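Local coordinates for protein importin subunit beta-1 (Saccharomyces cerevisiae, PDB 5OWU) that carries proteins into the nucleus by associating with importin alpha, the adaptor that binds the classical nuclear localization signal of the cargo, at residues A[145-148]-A[149-153]; A[179-182]-A[183-187]. One frame throughout, in Å; residues are numbered along the deposited sequence.

Interaction 1: A[145-148]-A[149-153]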
ATOM      1  N   ALA A 145      29.984  20.196 -21.243  1.00 60.26           N
ATOM      2  CA  ALA A 145      29.174  21.287 -21.781  1.00 56.90           C
ATOM      3  C   ALA A 145      29.066  21.248 -23.302  1.00 58.45           C
ATOM      4  O   ALA A 145      28.022  21.614 -23.852  1.00 57.79           O
ATOM      5  CB  ALA A 145      29.754  22.630 -21.334  1.00 68.49           C
ATOM      6  N   GLU A 146      30.119  20.817 -23.999  1.00 48.49           N
ATOM      7  CA  GLU A 146      30.154  20.890 -25.456  1.00 61.99           C
ATOM      8  C   GLU A 146      29.807  19.568 -26.136  1.00 55.68           C
ATOM      9  O   GLU A 146      29.934  19.465 -27.360  1.00 42.39           O
ATOM     10  CB  GLU A 146      31.531  21.373 -25.920  1.00 75.78           C
ATOM     11  CG  GLU A 146      31.965  22.706 -25.302  1.00 75.66           C
ATOM     12  CD  GLU A 146      30.996  23.844 -25.590  1.00 87.84           C
ATOM     13  OE1 GLU A 146      30.477  23.921 -26.724  1.00 83.10           O
ATOM     14  OE2 GLU A 146      30.751  24.662 -24.676  1.00 88.70           O
ATOM     15  N   GLN A 147      29.367  18.564 -25.383  1.00 52.33           N
ATOM     16  CA  GLN A 147      28.893  17.334 -25.994  1.00 45.89           C
ATOM     17  C   GLN A 147      27.539  17.568 -26.664  1.00 49.83           C
ATOM     18  O   GLN A 147      26.759  18.413 -26.218  1.00 47.71           O
ATOM     19  CB  GLN A 147      28.756  16.231 -24.944  1.00 46.44           C
ATOM     20  CG  GLN A 147      30.069  15.800 -24.308  1.00 50.57           C
ATOM     21  CD  GLN A 147      30.892  14.915 -25.223  1.00 46.36           C
ATOM     22  OE1 GLN A 147      30.485  14.618 -26.347  1.00 38.91           O
ATOM     23  NE2 GLN A 147      32.055  14.484 -24.744  1.00 46.34           N
ATOM     24  N   PRO A 148      27.230  16.829 -27.729  1.00 38.45           N
ATOM     25  CA  PRO A 148      25.913  16.969 -28.363  1.00 36.07           C
ATOM     26  C   PRO A 148      24.785  16.483 -27.465  1.00 49.49           C
ATOM     27  O   PRO A 148      24.984  15.734 -26.503  1.00 37.69           O
ATOM     28  CB  PRO A 148      26.026  16.107 -29.625  1.00 34.73           C
ATOM     29  CG  PRO A 148      27.136  15.175 -29.365  1.00 43.38           C
ATOM     30  CD  PRO A 148      28.094  15.888 -28.460  1.00 49.22           C
ATOM     31  N   GLU A 149      23.568  16.911 -27.821  1.00 37.91           N
ATOM     32  CA  GLU A 149      22.422  16.733 -26.934  1.00 38.23           C
ATOM     33  C   GLU A 149      22.098  15.260 -26.718  1.00 40.96           C
ATOM     34  O   GLU A 149      21.777  14.848 -25.597  1.00 34.91           O
ATOM     35  CB  GLU A 149      21.201  17.455 -27.499  1.00 37.71           C
ATOM     36  CG  GLU A 149      19.971  17.364 -26.599  1.00 44.14           C
ATOM     37  CD  GLU A 149      18.710  17.840 -27.282  1.00 56.88           C
ATOM     38  OE1 GLU A 149      18.721  18.954 -27.836  1.00 61.60           O
ATOM     39  OE2 GLU A 149      17.712  17.090 -27.273  1.00 75.36           O
ATOM     40  N   ASN A 150      22.133  14.456 -27.785  1.00 41.00           N
ATOM     41  CA  ASN A 150      21.754  13.053 -27.652  1.00 36.42           C
ATOM     42  C   ASN A 150      22.724  12.290 -26.757  1.00 28.82           C
ATOM     43  O   ASN A 150      22.310  11.389 -26.020  1.00 32.95           O
ATOM     44  CB  ASN A 150      21.662  12.399 -29.032  1.00 46.83           C
ATOM     45  CG  ASN A 150      22.996  12.353 -29.756  1.00 51.63           C
ATOM     46  OD1 ASN A 150      23.619  13.386 -30.009  1.00 42.24           O
ATOM     47  ND2 ASN A 150      23.441  11.150 -30.094  1.00 45.03           N
ATOM     48  N   VAL A 151      24.009  12.639 -26.794  1.00 32.12           N
ATOM     49  CA  VAL A 151      24.987  11.947 -25.963  1.00 43.67           C
ATOM     50  C   VAL A 151      24.780  12.306 -24.498  1.00 43.55           C
ATOM     51  O   VAL A 151      24.773  11.431 -23.618  1.00 32.56           O
ATOM     52  CB  VAL A 151      26.409  12.285 -26.447  1.00 43.20           C
ATOM     53  CG1 VAL A 151      27.456  11.737 -25.496  1.00 41.45           C
ATOM     54  CG2 VAL A 151      26.617  11.740 -27.850  1.00 45.33           C
ATOM     55  N   LYS A 152      24.594  13.596 -24.214  1.00 27.04           N
ATOM     56  CA  LYS A 152      24.250  14.023 -22.863  1.00 31.55           C
ATOM     57  C   LYS A 152      23.026  13.278 -22.353  1.00 27.03           C
ATOM     58  O   LYS A 152      23.037  12.692 -21.262  1.00 33.91           O
ATOM     59  CB  LYS A 152      23.977  15.528 -22.846  1.00 37.95           C
ATOM     60  CG  LYS A 152      25.182  16.410 -23.101  1.00 40.37           C
ATOM     61  CD  LYS A 152      24.740  17.852 -23.336  1.00 43.12           C
ATOM     62  CE  LYS A 152      25.896  18.833 -23.213  1.00 51.70           C
ATOM     63  NZ  LYS A 152      25.449  20.227 -23.464  1.00 54.25           N
ATOM     64  N   ARG A 153      21.948  13.308 -23.133  1.00 27.98           N
ATOM     65  CA  ARG A 153      20.672  12.782 -22.665  1.00 28.42           C
ATOM     66  C   ARG A 153      20.741  11.272 -22.471  1.00 39.35           C
ATOM     67  O   ARG A 153      20.271  10.746 -21.459  1.00 30.59           O
ATOM     68  CB  ARG A 153      19.567  13.153 -23.655  1.00 36.35           C
ATOM     69  CG  ARG A 153      18.206  13.414 -23.015  1.00 50.56           C
ATOM     70  CD  ARG A 153      17.525  12.128 -22.569  1.00 52.12           C
ATOM     71  NE  ARG A 153      17.064  11.325 -23.700  1.00 53.06           N
ATOM     72  CZ  ARG A 153      15.901  11.496 -24.324  1.00 58.03           C
ATOM     73  NH1 ARG A 153      15.061  12.452 -23.934  1.00 45.95           N
ATOM     74  NH2 ARG A 153      15.575  10.709 -25.344  1.00 52.97           N
TER
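Lys152 reaches back from the first turn of helix 149-165 along the preceding loop, and its NZ donates to the carbonyl O of Ala145 at 2.9 Å. The ammonium stands above that carbonyl plane, 49° out of it, rather than on a lone pair. CG of Lys152 sits anti to its own carbonyl carbon (chi1 -68°) and therefore beside the backbone N, on the side of the preceding residues, and the extended chain continues back to Ala145. On the way CG packs 4.0 Å from CB of Gln147, and CE passes 3.2 Å from O of Gln147. Lysine suits this place because its methylenes can be buried while its charge still finds partners: NZ also forms a salt bridge with Glu192.

Pro148 stands at the N-cap position. Its ring cannot accept a hydrogen bond, but its missing N-H costs nothing before the first turn, and its backbone O receives the N-H of Lys152 at 3.2 Å in a nearly straight bond (178°), with a weak second one from Val151 N. CG of Pro148 lies 3.8 Å from CG2 of Val151, a small apolar contact beside the first turn. Gln147 turns its amide elsewhere, NE2 donating to O of Asp141 at the end of helix 133-142. The turn thus joins helices 133-142 and 149-165 within HEAT repeat 4, while Glu149 and Lys152 rest against helix 195-208 of the next repeat.

Interaction 2: A[179-182]-A[183-187]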
ATOM      1  N   ASN A 179      31.442  10.653  -8.949  1.00 33.06           N
ATOM      2  CA  ASN A 179      31.400  10.816 -10.399  1.00 30.46           C
ATOM      3  C   ASN A 179      29.967  10.837 -10.907  1.00 27.23           C
ATOM      4  O   ASN A 179      29.630  11.621 -11.807  1.00 34.67           O
ATOM      5  CB  ASN A 179      32.199   9.703 -11.068  1.00 35.86           C
ATOM      6  CG  ASN A 179      33.683   9.904 -10.921  1.00 48.94           C
ATOM      7  OD1 ASN A 179      34.169  11.026 -11.031  1.00 41.96           O
ATOM      8  ND2 ASN A 179      34.412   8.824 -10.654  1.00 49.96           N
ATOM      9  N   ILE A 180      29.096  10.025 -10.308  1.00 31.19           N
ATOM     10  CA  ILE A 180      27.692  10.076 -10.697  1.00 26.63           C
ATOM     11  C   ILE A 180      27.188  11.503 -10.553  1.00 30.01           C
ATOM     12  O   ILE A 180      26.653  12.093 -11.502  1.00 31.66           O
ATOM     13  CB  ILE A 180      26.868   9.075  -9.865  1.00 25.84           C
ATOM     14  CG1 ILE A 180      27.266   7.647 -10.245  1.00 31.83           C
ATOM     15  CG2 ILE A 180      25.355   9.299 -10.050  1.00 30.03           C
ATOM     16  CD1 ILE A 180      26.595   6.571  -9.410  1.00 32.85           C
ATOM     17  N   LEU A 181      27.459  12.122  -9.401  1.00 34.98           N
ATOM     18  CA  LEU A 181      26.955  13.473  -9.197  1.00 32.35           C
ATOM     19  C   LEU A 181      27.564  14.427 -10.206  1.00 32.26           C
ATOM     20  O   LEU A 181      26.852  15.248 -10.803  1.00 36.32           O
ATOM     21  CB  LEU A 181      27.218  13.932  -7.766  1.00 36.30           C
ATOM     22  CG  LEU A 181      26.193  13.418  -6.754  1.00 34.65           C
ATOM     23  CD1 LEU A 181      26.620  13.779  -5.348  1.00 47.93           C
ATOM     24  CD2 LEU A 181      24.785  13.967  -7.041  1.00 43.18           C
ATOM     25  N   ILE A 182      28.864  14.281 -10.482  1.00 37.53           N
ATOM     26  CA  ILE A 182      29.474  15.187 -11.446  1.00 35.09           C
ATOM     27  C   ILE A 182      28.761  15.052 -12.775  1.00 37.65           C
ATOM     28  O   ILE A 182      28.358  16.044 -13.391  1.00 35.30           O
ATOM     29  CB  ILE A 182      30.984  14.924 -11.583  1.00 34.65           C
ATOM     30  CG1 ILE A 182      31.704  15.262 -10.281  1.00 41.13           C
ATOM     31  CG2 ILE A 182      31.561  15.764 -12.709  1.00 35.69           C
ATOM     32  CD1 ILE A 182      33.099  14.682 -10.195  1.00 41.93           C
ATOM     33  N   ALA A 183      28.543  13.814 -13.208  1.00 28.67           N
ATOM     34  CA  ALA A 183      27.916  13.630 -14.505  1.00 35.20           C
ATOM     35  C   ALA A 183      26.494  14.176 -14.488  1.00 31.71           C
ATOM     36  O   ALA A 183      26.057  14.826 -15.447  1.00 31.30           O
ATOM     37  CB  ALA A 183      27.945  12.149 -14.894  1.00 31.07           C
ATOM     38  N   ILE A 184      25.779  13.982 -13.381  1.00 33.08           N
ATOM     39  CA  ILE A 184      24.373  14.367 -13.366  1.00 32.52           C
ATOM     40  C   ILE A 184      24.238  15.878 -13.260  1.00 32.31           C
ATOM     41  O   ILE A 184      23.531  16.513 -14.053  1.00 32.17           O
ATOM     42  CB  ILE A 184      23.626  13.645 -12.228  1.00 30.33           C
ATOM     43  CG1 ILE A 184      23.440  12.166 -12.585  1.00 26.62           C
ATOM     44  CG2 ILE A 184      22.266  14.311 -11.956  1.00 38.65           C
ATOM     45  CD1 ILE A 184      22.781  11.347 -11.508  1.00 30.76           C
ATOM     46  N   VAL A 185      24.927  16.479 -12.288  1.00 38.60           N
ATOM     47  CA  VAL A 185      24.760  17.910 -12.042  1.00 32.84           C
ATOM     48  C   VAL A 185      25.250  18.712 -13.236  1.00 36.01           C
ATOM     49  O   VAL A 185      24.717  19.790 -13.528  1.00 39.48           O
ATOM     50  CB  VAL A 185      25.473  18.306 -10.736  1.00 40.53           C
ATOM     51  CG1 VAL A 185      25.396  19.811 -10.499  1.00 48.86           C
ATOM     52  CG2 VAL A 185      24.852  17.554  -9.565  1.00 32.86           C
ATOM     53  N   GLN A 186      26.237  18.190 -13.971  1.00 36.02           N
ATOM     54  CA  GLN A 186      26.672  18.849 -15.198  1.00 33.49           C
ATOM     55  C   GLN A 186      25.505  19.057 -16.154  1.00 42.23           C
ATOM     56  O   GLN A 186      25.393  20.110 -16.790  1.00 40.54           O
ATOM     57  CB  GLN A 186      27.784  18.040 -15.873  1.00 37.25           C
ATOM     58  CG  GLN A 186      29.168  18.324 -15.307  1.00 41.20           C
ATOM     59  CD  GLN A 186      30.290  17.518 -15.950  1.00 42.72           C
ATOM     60  OE1 GLN A 186      31.453  17.670 -15.570  1.00 35.90           O
ATOM     61  NE2 GLN A 186      29.957  16.663 -16.917  1.00 40.13           N
ATOM     62  N   GLY A 187      24.612  18.072 -16.261  1.00 32.71           N
ATOM     63  CA  GLY A 187      23.453  18.247 -17.113  1.00 31.00           C
ATOM     64  C   GLY A 187      22.342  19.075 -16.499  1.00 32.14           C
ATOM     65  O   GLY A 187      21.496  19.592 -17.236  1.00 34.60           O
TER
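Gln186 lies alongside Ile182, one helical turn on, pointing the same way. From the backbone outward, its CB is 3.2 Å from O of Ile182 and its CG 3.1 Å from that same oxygen, so its aliphatic part covers the carbonyl that accepts the N-H of Gln186. CD is still 3.5 Å from O of Ile182, and OE1 at the tip reaches CG2 of Ile182 at 3.4 Å, whereas NE2 is satisfied by Thr143 OG1 and Val140 O. Glutamine suits the position by pairing an apolar stem with an amide that can tie this helix to the end of helix 133-142.

On another face Ile180 and Ile184 run side by side, CG2 of the first meeting CD1 of the second at 3.6 Å. CG2 of Ile180 is anti to the backbone N, which places this methyl towards the following turn. The bond from Ala183 N to Asn179 O (2.8 Å) opens a run of four i to i+4 bonds that ends at Gln186. Leu181, Ile182 and Val185 each also meet an aromatic side chain of another protein's chain. Helix 177-188, in HEAT repeat 5, packs against helices 133-142, 195-208 and 219-233, the helix-on-helix stacking of a HEAT-repeat solenoid.

Along the chain, interaction 1 closes before interaction 2 opens: the first belongs to HEAT repeat 4, at the start of helix 149-165, and the second to HEAT repeat 5, in the helix that follows, 177-188. Their centres are 13 Å apart and their nearest atoms about 6 Å, so the two do not touch. They share neighbours instead. Helix 195-208 packs against side chains of both, and both touch helix 133-142, from the loop before helix 149-165 and from helix 177-188. One is a surface helix start, the other a buried stretch of helix that also packs against another protein's chain; together they illustrate how consecutive repeats are joined through common helices in this all-helical transport receptor.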